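Local coordinates for protein lipid II:glycine glycyltransferase (Staphylococcus aureus, PDB 6SNR) that probably adds the first glycine of the pentaglycine interpeptide bridge to the lysine of lipid II, using glycyl-tRNA as donor, in staphylococcal cell-wall synthesis, at residues Asp22-Leu26 / Thr27-Glu31. Sequence-based numbering, arbitrary orientation.
Sequences DLLQL and TKWAE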
loop_
_atom_site.group_PDB
_atom_site.type_symbol
_atom_site.label_atom_id
_atom_site.label_comp_id
_atom_site.label_asym_id
_atom_site.label_seq_id
_atom_site.Cartn_x
_atom_site.Cartn_y
_atom_site.Cartn_z
ATOM N N ASP A 22 -3.328 12.682 4.717
ATOM C CA ASP A 22 -3.194 11.223 4.857
ATOM C C ASP A 22 -4.530 10.608 4.566
ATOM O O ASP A 22 -5.604 11.227 4.829
ATOM C CB ASP A 22 -2.710 10.807 6.264
ATOM C CG ASP A 22 -2.266 9.355 6.317
ATOM O OD1 ASP A 22 -1.127 9.116 5.800
ATOM O OD2 ASP A 22 -3.021 8.474 6.759
ATOM N N LEU A 23 -4.495 9.363 4.102
ATOM C CA LEU A 23 -5.675 8.517 3.955
ATOM C C LEU A 23 -6.601 8.537 5.216
ATOM O O LEU A 23 -7.841 8.560 5.096
ATOM C CB LEU A 23 -5.232 7.081 3.676
ATOM C CG LEU A 23 -6.263 6.002 3.571
ATOM C CD1 LEU A 23 -7.136 6.254 2.346
ATOM C CD2 LEU A 23 -5.628 4.595 3.567
ATOM N N LEU A 24 -6.015 8.487 6.415
ATOM C CA LEU A 24 -6.800 8.316 7.626
ATOM C C LEU A 24 -7.553 9.598 8.044
ATOM O O LEU A 24 -8.327 9.529 8.992
ATOM C CB LEU A 24 -5.901 7.787 8.767
ATOM C CG LEU A 24 -5.162 6.476 8.566
ATOM C CD1 LEU A 24 -4.691 5.845 9.892
ATOM C CD2 LEU A 24 -5.725 5.470 7.594
ATOM N N GLN A 25 -7.360 10.706 7.300
ATOM C CA GLN A 25 -8.110 11.946 7.481
ATOM C C GLN A 25 -9.200 12.178 6.426
ATOM O O GLN A 25 -9.866 13.230 6.455
ATOM C CB GLN A 25 -7.203 13.136 7.603
ATOM C CG GLN A 25 -6.416 13.171 8.920
ATOM C CD GLN A 25 -7.353 13.533 10.073
ATOM O OE1 GLN A 25 -7.760 12.693 10.948
ATOM N NE2 GLN A 25 -7.744 14.729 10.028
ATOM N N LEU A 26 -9.358 11.247 5.502
ATOM C CA LEU A 26 -10.416 11.379 4.464
ATOM C C LEU A 26 -11.780 11.018 5.007
ATOM O O LEU A 26 -11.945 10.083 5.799
ATOM C CB LEU A 26 -10.107 10.496 3.228
ATOM C CG LEU A 26 -8.809 10.823 2.488
ATOM C CD1 LEU A 26 -8.660 9.866 1.302
ATOM C CD2 LEU A 26 -8.821 12.263 2.010
ATOM N N THR A 27 -12.811 11.706 4.486
ATOM C CA THR A 27 -14.136 11.427 4.923
ATOM C C THR A 27 -14.621 9.989 4.676
ATOM O O THR A 27 -15.334 9.430 5.485
ATOM C CB THR A 27 -15.184 12.452 4.398
ATOM O OG1 THR A 27 -15.368 12.285 2.976
ATOM C CG2 THR A 27 -14.816 13.863 4.701
ATOM N N LYS A 28 -14.226 9.376 3.540
ATOM C CA LYS A 28 -14.645 8.015 3.265
ATOM C C LYS A 28 -13.891 6.995 4.147
ATOM O O LYS A 28 -14.398 5.909 4.377
ATOM C CB LYS A 28 -14.449 7.672 1.779
ATOM C CG LYS A 28 -15.282 8.489 0.840
ATOM C CD LYS A 28 -16.755 8.268 1.039
ATOM C CE LYS A 28 -17.506 8.732 -0.216
ATOM N NZ LYS A 28 -17.056 8.020 -1.465
ATOM N N TRP A 29 -12.715 7.383 4.652
ATOM C CA TRP A 29 -12.051 6.515 5.667
ATOM C C TRP A 29 -12.894 6.497 6.957
ATOM O O TRP A 29 -13.136 5.434 7.578
ATOM C CB TRP A 29 -10.654 6.988 5.960
ATOM C CG TRP A 29 -9.995 6.115 6.959
ATOM C CD1 TRP A 29 -9.868 6.357 8.298
ATOM C CD2 TRP A 29 -9.434 4.819 6.729
ATOM N NE1 TRP A 29 -9.273 5.298 8.903
ATOM C CE2 TRP A 29 -8.986 4.342 7.973
ATOM C CE3 TRP A 29 -9.271 4.011 5.594
ATOM C CZ2 TRP A 29 -8.346 3.123 8.108
ATOM C CZ3 TRP A 29 -8.668 2.797 5.732
ATOM C CH2 TRP A 29 -8.210 2.357 6.987
ATOM N N ALA A 30 -13.381 7.662 7.374
ATOM C CA ALA A 30 -14.324 7.684 8.524
ATOM C C ALA A 30 -15.526 6.816 8.302
ATOM O O ALA A 30 -15.972 6.119 9.221
ATOM C CB ALA A 30 -14.732 9.110 8.860
ATOM N N GLU A 31 -16.023 6.743 7.063
ATOM C CA GLU A 31 -17.142 5.858 6.797
ATOM C C GLU A 31 -16.816 4.414 7.151
ATOM O O GLU A 31 -17.665 3.709 7.679
ATOM C CB GLU A 31 -17.611 5.931 5.331
ATOM C CG GLU A 31 -18.227 7.247 4.964
ATOM C CD GLU A 31 -19.641 7.414 5.472
ATOM O OE1 GLU A 31 -20.287 6.413 5.852
ATOM O OE2 GLU A 31 -20.092 8.577 5.495
#
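Leu24 lays its CD2 methyl over one face of the Trp29 indole. CD2 is 3.7 Å from the centroid of the six-membered ring of Trp29, a CH-pi contact 22° off the ring normal. The methyl sits toward the rim, with Trp29 CE2 the nearest ring atom at 3.5 Å. The two side chains run side by side and point the same way. Trp29 has CG anti to its own N (chi1 -180°), which swings the indole back over the 3-10 turn 23-25. The side chains of Leu23 and Trp29 cross at about a right angle, and Leu23 CG lies 4.1 Å from Trp29 CE3. The backbone turns from the 3-10 segment into the helix here. Leu26 is the N-cap residue of helix 27-33. Leu26 O accepts a hydrogen bond from Ala30 N (3.2 Å) and a weak one from Trp29 N. Upstream, Asp22 OD2 takes the N-H of Leu24 at 3.0 Å, an Asx turn at the start of the 3-10 segment. Leu220 of helix 210-220 touches both Leu23 and Trp29. Leu26 rests on helix 8-17, where Asp12 OD2 is hydrogen-bonded to Thr27 OG1. Gln25 packs on strands 68-78 and 50-61, and Ala30 on strand 50-61, of the same mixed sheet.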